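Local coordinates for protein alpha-1,2-mannosidase (Bacteroides thetaiotaomicron, PDB 2WW2) that hydrolyses alpha-mannosidic linkages with inversion of anomeric configuration, as a calcium-dependent member of glycoside hydrolase family 92, at residues A[270-274]-A[345-349]; A[32-36]-A[266-270]; A[155-159]-A[216-220]. The contacts are given in a common frame with arbitrary orientation. Residues are numbered along the deposited sequence.

Overall arrangement
Contacts 1 and 2 form one continuous patch: their centres are 10 Å apart, they share Tyr-270 on helix 256-271, and Trp-36 of contact 2 packs on contact 1 (Trp-36 CH2 to Val-349 CG2 3.6 Å and to Tyr-346 CD1 3.8 Å). Contact 2 joins the N-terminal family region to the catalytic one, whereas contact 1 lies wholly in the catalytic region. Contact 3 belongs to the N-terminal beta domain, its centre 31 Å from that of contact 2 and 40 Å from that of contact 1, with nearest atoms about 20 and 31 Å away. In sequence it is nested within contact 2's loop. No segment supplies a ligand to either bound sodium ion.

Contact 1 (A[270-274]-A[345-349]); sequences YLGRV and LYPEV
Tyr-270 and Leu-271 are helical, and a type I beta turn from Leu-271 to Val-274 leads the chain into extended conformation at Val-274 (phi/psi -123/118). In 345-349, Leu-345 closes one helix, Tyr-346 leaves helical geometry (phi/psi -134/54) and serves as N-cap, and the next helix starts at Pro-347. Across the segments the nearest CA pairs are Arg-273 with Leu-345 (6.8 Å) and Tyr-270 with Tyr-346 (8.3 Å).

Arg-273, m at chi1 and extended from chi2 to chi4, carries its guanidinium to the break between helices. Its NH2 forms a salt bridge to Glu-348 OE2 (2.8 Å), while its NH1 donates to Glu-348 OE1 (3.2 Å), weakly to Glu-348 OE2 (3.0 Å) and to Leu-345 O (2.9 Å). Glu-348 (chi1 p, chi2 m) bends back to meet it. One water bridges Tyr-270 OH (2.6 Å) and Glu-348 OE2 (2.7 Å), donating to the carboxylate. Tyr-346, chi1 m, donates from OH to Tyr-270 O (2.7 Å), which also accepts from Arg-273 N (3.3 Å). Tyr-270 CD1 and Tyr-346 CD1 lie 3.9 Å apart. Nearby, Val-274 CG1 meets Leu-345 CD1 at 4.1 Å; Val-274 also packs on Leu-291 of helix 281-294.

Helix 256-271 and the turn after it thus meet the break between helices 338-345 and 347-364 with mutually paired charges, and Arg-273 satisfies the Leu-345 carbonyl there.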
ATOM      1  N   TYR A 270      33.718  -3.928 -29.484  1.00  7.20           N
ATOM      2  CA  TYR A 270      33.224  -4.731 -28.362  1.00  7.71           C
ATOM      3  C   TYR A 270      31.693  -4.817 -28.333  1.00  7.47           C
ATOM      4  O   TYR A 270      31.139  -5.906 -28.133  1.00  7.84           O
ATOM      5  CB  TYR A 270      33.795  -4.235 -27.021  1.00  6.33           C
ATOM      6  CG  TYR A 270      35.260  -4.624 -26.846  1.00  9.01           C
ATOM      7  CD1 TYR A 270      35.611  -5.909 -26.456  1.00 10.02           C
ATOM      8  CD2 TYR A 270      36.281  -3.713 -27.102  1.00 10.55           C
ATOM      9  CE1 TYR A 270      36.950  -6.280 -26.318  1.00 12.07           C
ATOM     10  CE2 TYR A 270      37.615  -4.075 -26.978  1.00 12.35           C
ATOM     11  CZ  TYR A 270      37.935  -5.351 -26.583  1.00 13.70           C
ATOM     12  OH  TYR A 270      39.250  -5.688 -26.447  1.00 12.61           O
ATOM     13  N   LEU A 271      31.001  -3.698 -28.562  1.00  7.65           N
ATOM     14  CA  LEU A 271      29.531  -3.753 -28.619  1.00  7.45           C
ATOM     15  C   LEU A 271      29.096  -4.656 -29.764  1.00  7.60           C
ATOM     16  O   LEU A 271      28.091  -5.363 -29.661  1.00  7.93           O
ATOM     17  CB  LEU A 271      28.888  -2.361 -28.783  1.00  7.22           C
ATOM     18  CG  LEU A 271      29.170  -1.369 -27.636  1.00  7.15           C
ATOM     19  CD1 LEU A 271      28.732   0.046 -28.020  1.00  7.58           C
ATOM     20  CD2 LEU A 271      28.512  -1.830 -26.325  1.00  7.74           C
ATOM     21  N   GLY A 272      29.841  -4.609 -30.864  1.00  8.15           N
ATOM     22  CA  GLY A 272      29.445  -5.320 -32.086  1.00  8.44           C
ATOM     23  C   GLY A 272      29.570  -6.829 -32.006  1.00  9.59           C
ATOM     24  O   GLY A 272      29.167  -7.537 -32.936  1.00  9.68           O
ATOM     25  N   ARG A 273      30.109  -7.336 -30.899  1.00  9.03           N
ATOM     26  CA  ARG A 273      30.125  -8.785 -30.717  1.00 10.03           C
ATOM     27  C   ARG A 273      28.728  -9.375 -30.567  1.00  9.81           C
ATOM     28  O   ARG A 273      28.549 -10.579 -30.748  1.00 10.02           O
ATOM     29  CB  ARG A 273      31.013  -9.210 -29.551  1.00  9.25           C
ATOM     30  CG  ARG A 273      32.477  -8.878 -29.772  1.00 10.93           C
ATOM     31  CD  ARG A 273      33.338  -9.684 -28.827  1.00 10.97           C
ATOM     32  NE  ARG A 273      34.745  -9.323 -28.948  1.00  9.60           N
ATOM     33  CZ  ARG A 273      35.681  -9.735 -28.108  1.00  9.72           C
ATOM     34  NH1 ARG A 273      35.335 -10.506 -27.090  1.00  6.98           N
ATOM     35  NH2 ARG A 273      36.953  -9.368 -28.276  1.00  9.96           N
ATOM     36  N   VAL A 274      27.745  -8.542 -30.228  1.00  9.23           N
ATOM     37  CA  VAL A 274      26.359  -8.951 -30.382  1.00  9.61           C
ATOM     38  C   VAL A 274      25.605  -7.960 -31.268  1.00  9.77           C
ATOM     39  O   VAL A 274      25.525  -6.758 -30.977  1.00  9.51           O
ATOM     40  CB  VAL A 274      25.619  -9.286 -29.034  1.00  9.62           C
ATOM     41  CG1 VAL A 274      25.772  -8.170 -28.028  1.00 10.83           C
ATOM     42  CG2 VAL A 274      24.119  -9.603 -29.303  1.00 10.17           C
ATOM     43  N   LEU A 345      30.632 -13.923 -24.375  1.00  8.81           N
ATOM     44  CA  LEU A 345      30.970 -12.993 -25.449  1.00  9.12           C
ATOM     45  C   LEU A 345      32.362 -12.343 -25.334  1.00  9.09           C
ATOM     46  O   LEU A 345      32.909 -11.875 -26.337  1.00  9.19           O
ATOM     47  CB  LEU A 345      29.913 -11.904 -25.531  1.00  8.99           C
ATOM     48  CG  LEU A 345      28.573 -12.295 -26.169  1.00 11.97           C
ATOM     49  CD1 LEU A 345      27.603 -11.164 -25.964  1.00 11.58           C
ATOM     50  CD2 LEU A 345      28.730 -12.557 -27.660  1.00 12.87           C
ATOM     51  N   TYR A 346      32.913 -12.315 -24.120  1.00  9.13           N
ATOM     52  CA  TYR A 346      34.205 -11.679 -23.851  1.00  8.36           C
ATOM     53  C   TYR A 346      35.098 -12.576 -22.985  1.00  8.71           C
ATOM     54  O   TYR A 346      35.602 -12.141 -21.944  1.00  8.64           O
ATOM     55  CB  TYR A 346      33.983 -10.308 -23.185  1.00  7.45           C
ATOM     56  CG  TYR A 346      32.937  -9.470 -23.908  1.00  6.90           C
ATOM     57  CD1 TYR A 346      33.292  -8.685 -25.010  1.00  6.66           C
ATOM     58  CD2 TYR A 346      31.605  -9.488 -23.517  1.00  6.08           C
ATOM     59  CE1 TYR A 346      32.332  -7.937 -25.701  1.00  7.66           C
ATOM     60  CE2 TYR A 346      30.634  -8.739 -24.202  1.00  5.92           C
ATOM     61  CZ  TYR A 346      31.025  -7.955 -25.291  1.00  7.58           C
ATOM     62  OH  TYR A 346      30.093  -7.202 -25.979  1.00  8.04           O
ATOM     63  N   PRO A 347      35.311 -13.835 -23.412  1.00  8.61           N
ATOM     64  CA  PRO A 347      35.963 -14.784 -22.503  1.00  9.03           C
ATOM     65  C   PRO A 347      37.437 -14.435 -22.261  1.00  9.50           C
ATOM     66  O   PRO A 347      38.020 -14.907 -21.287  1.00  8.93           O
ATOM     67  CB  PRO A 347      35.822 -16.136 -23.232  1.00  9.00           C
ATOM     68  CG  PRO A 347      35.712 -15.778 -24.672  1.00  9.05           C
ATOM     69  CD  PRO A 347      34.911 -14.475 -24.673  1.00  8.91           C
ATOM     70  N   GLU A 348      38.033 -13.615 -23.127  1.00  9.40           N
ATOM     71  CA  GLU A 348      39.418 -13.195 -22.894  1.00 10.40           C
ATOM     72  C   GLU A 348      39.455 -12.352 -21.623  1.00 10.40           C
ATOM     73  O   GLU A 348      40.476 -12.307 -20.920  1.00 10.93           O
ATOM     74  CB  GLU A 348      40.020 -12.428 -24.096  1.00 10.05           C
ATOM     75  CG  GLU A 348      39.485 -11.019 -24.305  1.00 10.69           C
ATOM     76  CD  GLU A 348      38.215 -10.961 -25.162  1.00 13.46           C
ATOM     77  OE1 GLU A 348      37.455 -11.952 -25.246  1.00 11.89           O
ATOM     78  OE2 GLU A 348      37.985  -9.908 -25.767  1.00 13.90           O
ATOM     79  N   VAL A 349      38.336 -11.691 -21.319  1.00  9.81           N
ATOM     80  CA  VAL A 349      38.262 -10.931 -20.073  1.00  9.46           C
ATOM     81  C   VAL A 349      38.175 -11.868 -18.865  1.00  9.33           C
ATOM     82  O   VAL A 349      38.942 -11.722 -17.905  1.00  9.00           O
ATOM     83  CB  VAL A 349      37.105  -9.931 -20.088  1.00  9.52           C
ATOM     84  CG1 VAL A 349      37.063  -9.147 -18.751  1.00  9.65           C
ATOM     85  CG2 VAL A 349      37.300  -8.974 -21.278  1.00 10.13           C
TER
HETATM   86  O   HOH W   1      39.974  -8.150 -26.085  1.00 24.13           O

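Contact 2 (A[32-36]-A[266-270]); sequences VAVPW and QWNNY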
ATOM      1  N   VAL A  32      33.134   8.363 -19.399  1.00  8.09           N
ATOM      2  CA  VAL A  32      33.915   8.400 -20.632  1.00  7.89           C
ATOM      3  C   VAL A  32      35.073   7.412 -20.452  1.00  8.05           C
ATOM      4  O   VAL A  32      35.877   7.522 -19.506  1.00  8.22           O
ATOM      5  CB  VAL A  32      34.455   9.803 -20.882  1.00  7.41           C
ATOM      6  CG1 VAL A  32      35.346   9.834 -22.153  1.00  7.91           C
ATOM      7  CG2 VAL A  32      33.289  10.788 -21.012  1.00  8.01           C
ATOM      8  N   ALA A  33      35.151   6.410 -21.326  1.00  7.30           N
ATOM      9  CA  ALA A  33      36.082   5.316 -21.070  1.00  7.47           C
ATOM     10  C   ALA A  33      36.285   4.480 -22.323  1.00  7.80           C
ATOM     11  O   ALA A  33      35.658   4.729 -23.344  1.00  7.65           O
ATOM     12  CB  ALA A  33      35.517   4.399 -19.944  1.00  7.52           C
ATOM     13  N   VAL A  34      37.163   3.490 -22.229  1.00  7.73           N
ATOM     14  CA  VAL A  34      37.112   2.350 -23.146  1.00  8.45           C
ATOM     15  C   VAL A  34      36.754   1.158 -22.265  1.00  8.49           C
ATOM     16  O   VAL A  34      36.860   1.243 -21.046  1.00  8.68           O
ATOM     17  CB  VAL A  34      38.435   2.111 -23.928  1.00  8.55           C
ATOM     18  CG1 VAL A  34      38.703   3.256 -24.903  1.00  9.58           C
ATOM     19  CG2 VAL A  34      39.640   1.931 -22.970  1.00  8.23           C
ATOM     20  N   PRO A  35      36.322   0.045 -22.872  1.00  8.64           N
ATOM     21  CA  PRO A  35      35.848  -1.060 -22.040  1.00  8.43           C
ATOM     22  C   PRO A  35      36.885  -1.528 -21.014  1.00  8.42           C
ATOM     23  O   PRO A  35      38.069  -1.690 -21.347  1.00  8.66           O
ATOM     24  CB  PRO A  35      35.550  -2.162 -23.071  1.00  8.69           C
ATOM     25  CG  PRO A  35      35.165  -1.362 -24.326  1.00  7.39           C
ATOM     26  CD  PRO A  35      36.128  -0.217 -24.313  1.00  7.96           C
ATOM     27  N   TRP A  36      36.419  -1.753 -19.790  1.00  8.34           N
ATOM     28  CA  TRP A  36      37.270  -2.159 -18.642  1.00  8.56           C
ATOM     29  C   TRP A  36      38.478  -1.245 -18.384  1.00  8.47           C
ATOM     30  O   TRP A  36      39.467  -1.673 -17.794  1.00  8.31           O
ATOM     31  CB  TRP A  36      37.742  -3.616 -18.783  1.00  9.06           C
ATOM     32  CG  TRP A  36      36.604  -4.554 -19.086  1.00  9.26           C
ATOM     33  CD1 TRP A  36      35.672  -5.045 -18.200  1.00  9.51           C
ATOM     34  CD2 TRP A  36      36.251  -5.064 -20.371  1.00  8.91           C
ATOM     35  NE1 TRP A  36      34.772  -5.855 -18.866  1.00 10.53           N
ATOM     36  CE2 TRP A  36      35.099  -5.871 -20.201  1.00 10.48           C
ATOM     37  CE3 TRP A  36      36.802  -4.926 -21.649  1.00 10.91           C
ATOM     38  CZ2 TRP A  36      34.494  -6.543 -21.264  1.00 11.14           C
ATOM     39  CZ3 TRP A  36      36.192  -5.593 -22.716  1.00 10.11           C
ATOM     40  CH2 TRP A  36      35.046  -6.385 -22.512  1.00  8.93           C
ATOM     41  N   GLN A 266      36.935   1.259 -30.597  1.00  8.54           N
ATOM     42  CA  GLN A 266      36.931   0.222 -29.560  1.00  8.88           C
ATOM     43  C   GLN A 266      35.507  -0.148 -29.128  1.00  8.10           C
ATOM     44  O   GLN A 266      35.151  -1.332 -29.031  1.00  7.38           O
ATOM     45  CB  GLN A 266      37.754   0.680 -28.352  1.00  8.88           C
ATOM     46  CG  GLN A 266      39.247   0.748 -28.670  1.00 11.65           C
ATOM     47  CD  GLN A 266      39.783  -0.615 -29.118  1.00 13.37           C
ATOM     48  OE1 GLN A 266      39.667  -1.603 -28.387  1.00 15.85           O
ATOM     49  NE2 GLN A 266      40.345  -0.675 -30.318  1.00 13.07           N
ATOM     50  N   TRP A 267      34.681   0.857 -28.847  1.00  7.22           N
ATOM     51  CA  TRP A 267      33.313   0.550 -28.433  1.00  7.18           C
ATOM     52  C   TRP A 267      32.556  -0.193 -29.540  1.00  7.71           C
ATOM     53  O   TRP A 267      31.854  -1.171 -29.274  1.00  7.38           O
ATOM     54  CB  TRP A 267      32.566   1.807 -28.003  1.00  6.96           C
ATOM     55  CG  TRP A 267      32.954   2.202 -26.607  1.00  6.55           C
ATOM     56  CD1 TRP A 267      33.769   3.242 -26.240  1.00  7.17           C
ATOM     57  CD2 TRP A 267      32.574   1.537 -25.402  1.00  7.25           C
ATOM     58  NE1 TRP A 267      33.910   3.263 -24.868  1.00  7.04           N
ATOM     59  CE2 TRP A 267      33.186   2.225 -24.334  1.00  6.47           C
ATOM     60  CE3 TRP A 267      31.779   0.407 -25.119  1.00  7.52           C
ATOM     61  CZ2 TRP A 267      33.044   1.824 -23.005  1.00  6.90           C
ATOM     62  CZ3 TRP A 267      31.608   0.030 -23.795  1.00  8.09           C
ATOM     63  CH2 TRP A 267      32.245   0.734 -22.756  1.00  8.14           C
ATOM     64  N   ASN A 268      32.709   0.247 -30.783  1.00  7.25           N
ATOM     65  CA  ASN A 268      32.013  -0.450 -31.852  1.00  8.00           C
ATOM     66  C   ASN A 268      32.466  -1.913 -31.960  1.00  8.36           C
ATOM     67  O   ASN A 268      31.658  -2.806 -32.217  1.00  8.49           O
ATOM     68  CB  ASN A 268      32.189   0.282 -33.186  1.00  8.01           C
ATOM     69  CG  ASN A 268      31.246   1.468 -33.311  1.00  8.30           C
ATOM     70  OD1 ASN A 268      30.150   1.444 -32.765  1.00  8.30           O
ATOM     71  ND2 ASN A 268      31.658   2.493 -34.041  1.00  7.57           N
ATOM     72  N   ASN A 269      33.765  -2.147 -31.784  1.00  8.59           N
ATOM     73  CA  ASN A 269      34.303  -3.511 -31.813  1.00  8.96           C
ATOM     74  C   ASN A 269      33.693  -4.403 -30.723  1.00  8.30           C
ATOM     75  O   ASN A 269      33.238  -5.517 -30.995  1.00  7.40           O
ATOM     76  CB  ASN A 269      35.836  -3.495 -31.675  1.00  9.63           C
ATOM     77  CG  ASN A 269      36.549  -3.012 -32.959  1.00 13.70           C
ATOM     78  OD1 ASN A 269      35.926  -2.855 -34.020  1.00 16.09           O
ATOM     79  ND2 ASN A 269      37.861  -2.801 -32.864  1.00 15.66           N
ATOM     80  N   TYR A 270      33.718  -3.928 -29.484  1.00  7.20           N
ATOM     81  CA  TYR A 270      33.224  -4.731 -28.362  1.00  7.71           C
ATOM     82  C   TYR A 270      31.693  -4.817 -28.333  1.00  7.47           C
ATOM     83  O   TYR A 270      31.139  -5.906 -28.133  1.00  7.84           O
ATOM     84  CB  TYR A 270      33.795  -4.235 -27.021  1.00  6.33           C
ATOM     85  CG  TYR A 270      35.260  -4.624 -26.846  1.00  9.01           C
ATOM     86  CD1 TYR A 270      35.611  -5.909 -26.456  1.00 10.02           C
ATOM     87  CD2 TYR A 270      36.281  -3.713 -27.102  1.00 10.55           C
ATOM     88  CE1 TYR A 270      36.950  -6.280 -26.318  1.00 12.07           C
ATOM     89  CE2 TYR A 270      37.615  -4.075 -26.978  1.00 12.35           C
ATOM     90  CZ  TYR A 270      37.935  -5.351 -26.583  1.00 13.70           C
ATOM     91  OH  TYR A 270      39.250  -5.688 -26.447  1.00 12.61           O
TER
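Pro-35 is the apolar centre, set against two aromatic residues one helical turn apart. Its CG lies 3.7 Å from the centroid of the six-membered ring of Trp-267 and only 5° off the ring normal, which defines a CH-pi contact over the face; its CD is 3.8 Å from Trp-267 CE2. The same Pro-35 CG reaches Tyr-270 CD2 at 3.8 Å. Next comes Trp-36, whose backbone takes a left-handed helical conformation (phi/psi 53/23). Its six-membered ring points an edge at the face of the Tyr-270 ring, with centroids 5.4 Å apart and planes at 85°: a T-shaped pair. Phe-342 forms a further edge-to-face pair with Trp-36. Gln-266 CB also comes within 4.4 Å of Val-34 CG1 and of Pro-35 CD.

The polar edge consists of one strong bond, Trp-267 NE1 to Ala-33 O (2.7 Å, 165° at the hydrogen). The loop before strand 40-44 is thereby fitted to helix 256-271. Since the indole both offers its face to proline and spends its NH on a main-chain carbonyl, this buried contact between segments of the N-terminal and catalytic family regions combines aromatic packing with a directional bond that satisfies the indole NH.

Contact 3 (A[155-159]-A[216-220]); sequences SITIE and CAYLK
Both segments are beta strands running nearly the same way, with axes 7.5 Å apart at closest approach and N-to-C directions 21° apart. No hydrogen bond links them, and Ile-156, Ile-158 and Ala-217 each direct CB toward the other strand, so the two face one another rather than pair; the closest CA atoms are those of Ile-156 and Ala-217 (7.0 Å).

Along 216-220, Cys-216 (phi/psi -138/166) comes first. Its CB points away from the other strand, and its main-chain C is met by Ile-156 CD1 at 3.5 Å. Ala-217 follows (phi/psi -143/151), its CB between two isoleucines: Ile-156 CG2 lies 3.8 Å and Ile-158 CD1 3.9 Å from Ala-217 CB. Ile-156 (phi/psi -138/139) and Ile-158 (-109/139) share the chi1 m, chi2 t rotamer.

Such face-to-face contact is that of a beta sandwich, here in the N-terminal domain of the GH92 enzyme: strand 154-159 pairs with 164-169 and 209-212, strand 216-221 with 143-148 and 194-198. The small alanine methyl fits the close spacing of the layers.

Tyr-218 (chi1 p) points its CB away, and its OH is hydrogen-bonded to His-205 ND1; the main-chain O of Tyr-218 is 4.1 Å from Ile-158 CD1. Leu-219 starts sideways, but with chi1 m and chi2 off-rotamer at 97° it brings CD2 to 4.4 Å from Ile-158 CG2, and packs on Val-165 and Val-192.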
ATOM      1  N   SER A 155      49.814  16.168  -3.807  1.00  9.78           N
ATOM      2  CA  SER A 155      50.890  17.092  -4.188  1.00  9.75           C
ATOM      3  C   SER A 155      50.791  17.377  -5.673  1.00  9.78           C
ATOM      4  O   SER A 155      50.346  16.523  -6.463  1.00  9.79           O
ATOM      5  CB  SER A 155      52.257  16.481  -3.886  1.00 10.55           C
ATOM      6  OG  SER A 155      52.415  15.269  -4.624  1.00 11.59           O
ATOM      7  N   ILE A 156      51.203  18.581  -6.049  1.00  8.99           N
ATOM      8  CA  ILE A 156      51.245  18.984  -7.440  1.00  8.93           C
ATOM      9  C   ILE A 156      52.531  19.754  -7.700  1.00  9.48           C
ATOM     10  O   ILE A 156      52.947  20.569  -6.875  1.00  9.28           O
ATOM     11  CB  ILE A 156      50.070  19.933  -7.791  1.00  8.60           C
ATOM     12  CG1 ILE A 156      48.722  19.296  -7.437  1.00  9.41           C
ATOM     13  CG2 ILE A 156      50.091  20.291  -9.287  1.00  8.22           C
ATOM     14  CD1 ILE A 156      47.535  20.266  -7.620  1.00  9.52           C
ATOM     15  N   THR A 157      53.153  19.490  -8.848  1.00 10.17           N
ATOM     16  CA  THR A 157      54.304  20.260  -9.295  0.50 10.58           C
ATOM     17  C   THR A 157      54.044  20.777 -10.706  1.00 11.03           C
ATOM     18  O   THR A 157      53.580  20.042 -11.570  1.00 11.49           O
ATOM     19  CB  THR A 157      55.599  19.418  -9.258  0.50 10.86           C
ATOM     20  OG1 THR A 157      55.845  18.983  -7.916  0.50 10.99           O
ATOM     21  CG2 THR A 157      56.793  20.235  -9.742  0.50 10.62           C
ATOM     22  N   ILE A 158      54.321  22.054 -10.927  1.00 11.33           N
ATOM     23  CA  ILE A 158      54.126  22.658 -12.239  1.00 11.50           C
ATOM     24  C   ILE A 158      55.486  22.918 -12.844  1.00 12.20           C
ATOM     25  O   ILE A 158      56.396  23.352 -12.153  1.00 11.58           O
ATOM     26  CB  ILE A 158      53.421  24.031 -12.129  1.00 11.48           C
ATOM     27  CG1 ILE A 158      52.159  23.940 -11.271  1.00 11.39           C
ATOM     28  CG2 ILE A 158      53.122  24.614 -13.546  1.00 11.52           C
ATOM     29  CD1 ILE A 158      51.487  25.285 -11.033  1.00  9.56           C
ATOM     30  N   GLU A 159      55.626  22.650 -14.139  1.00 13.01           N
ATOM     31  CA  GLU A 159      56.831  23.011 -14.869  1.00 13.70           C
ATOM     32  C   GLU A 159      56.387  23.861 -16.047  1.00 13.19           C
ATOM     33  O   GLU A 159      56.250  23.373 -17.160  1.00 12.68           O
ATOM     34  CB  GLU A 159      57.575  21.759 -15.332  1.00 14.27           C
ATOM     35  CG  GLU A 159      58.015  20.878 -14.162  1.00 16.51           C
ATOM     36  CD  GLU A 159      58.785  19.655 -14.610  1.00 20.33           C
ATOM     37  OE1 GLU A 159      58.171  18.587 -14.803  1.00 21.34           O
ATOM     38  OE2 GLU A 159      60.015  19.764 -14.786  1.00 25.46           O
ATOM     39  N   CYS A 216      45.533  22.292  -5.065  1.00  8.02           N
ATOM     40  CA  CYS A 216      45.138  22.613  -6.426  1.00  8.62           C
ATOM     41  C   CYS A 216      46.237  23.456  -7.073  1.00  8.73           C
ATOM     42  O   CYS A 216      47.137  23.988  -6.394  1.00  8.57           O
ATOM     43  CB  CYS A 216      43.813  23.401  -6.441  1.00  8.77           C
ATOM     44  SG  CYS A 216      42.383  22.543  -5.651  1.00 10.26           S
ATOM     45  N   ALA A 217      46.173  23.584  -8.390  1.00  7.99           N
ATOM     46  CA  ALA A 217      47.123  24.437  -9.102  1.00  7.92           C
ATOM     47  C   ALA A 217      46.351  25.080 -10.212  1.00  8.45           C
ATOM     48  O   ALA A 217      45.365  24.504 -10.704  1.00  8.00           O
ATOM     49  CB  ALA A 217      48.264  23.620  -9.674  1.00  8.18           C
ATOM     50  N   TYR A 218      46.772  26.271 -10.603  1.00  8.70           N
ATOM     51  CA  TYR A 218      46.166  26.899 -11.773  1.00  9.15           C
ATOM     52  C   TYR A 218      47.222  27.244 -12.796  1.00  9.21           C
ATOM     53  O   TYR A 218      48.377  27.487 -12.462  1.00  9.22           O
ATOM     54  CB  TYR A 218      45.347  28.145 -11.394  1.00  8.49           C
ATOM     55  CG  TYR A 218      46.163  29.409 -11.228  1.00 10.45           C
ATOM     56  CD1 TYR A 218      46.505  30.190 -12.340  1.00 10.43           C
ATOM     57  CD2 TYR A 218      46.594  29.824  -9.971  1.00 10.94           C
ATOM     58  CE1 TYR A 218      47.240  31.349 -12.197  1.00 12.73           C
ATOM     59  CE2 TYR A 218      47.345  30.984  -9.827  1.00 12.68           C
ATOM     60  CZ  TYR A 218      47.651  31.738 -10.947  1.00 12.82           C
ATOM     61  OH  TYR A 218      48.388  32.887 -10.816  1.00 16.48           O
ATOM     62  N   LEU A 219      46.791  27.258 -14.051  1.00  9.21           N
ATOM     63  CA  LEU A 219      47.590  27.665 -15.174  1.00  9.89           C
ATOM     64  C   LEU A 219      46.745  28.661 -15.938  1.00  9.44           C
ATOM     65  O   LEU A 219      45.541  28.451 -16.088  1.00  8.30           O
ATOM     66  CB  LEU A 219      47.868  26.460 -16.073  1.00 10.55           C
ATOM     67  CG  LEU A 219      48.677  25.376 -15.361  1.00 13.20           C
ATOM     68  CD1 LEU A 219      47.739  24.294 -14.828  1.00 14.75           C
ATOM     69  CD2 LEU A 219      49.683  24.800 -16.315  1.00 16.80           C
ATOM     70  N   LYS A 220      47.365  29.756 -16.380  1.00  8.96           N
ATOM     71  CA  LYS A 220      46.678  30.771 -17.162  1.00  9.24           C
ATOM     72  C   LYS A 220      47.252  30.791 -18.580  1.00  8.96           C
ATOM     73  O   LYS A 220      48.473  30.697 -18.756  1.00  9.45           O
ATOM     74  CB  LYS A 220      46.862  32.140 -16.496  1.00  9.75           C
ATOM     75  CG  LYS A 220      46.063  33.275 -17.120  1.00 10.07           C
ATOM     76  CD  LYS A 220      46.329  34.560 -16.319  1.00 13.15           C
ATOM     77  CE  LYS A 220      45.247  35.603 -16.523  1.00 15.12           C
ATOM     78  NZ  LYS A 220      45.267  36.145 -17.909  1.00 18.07           N
TER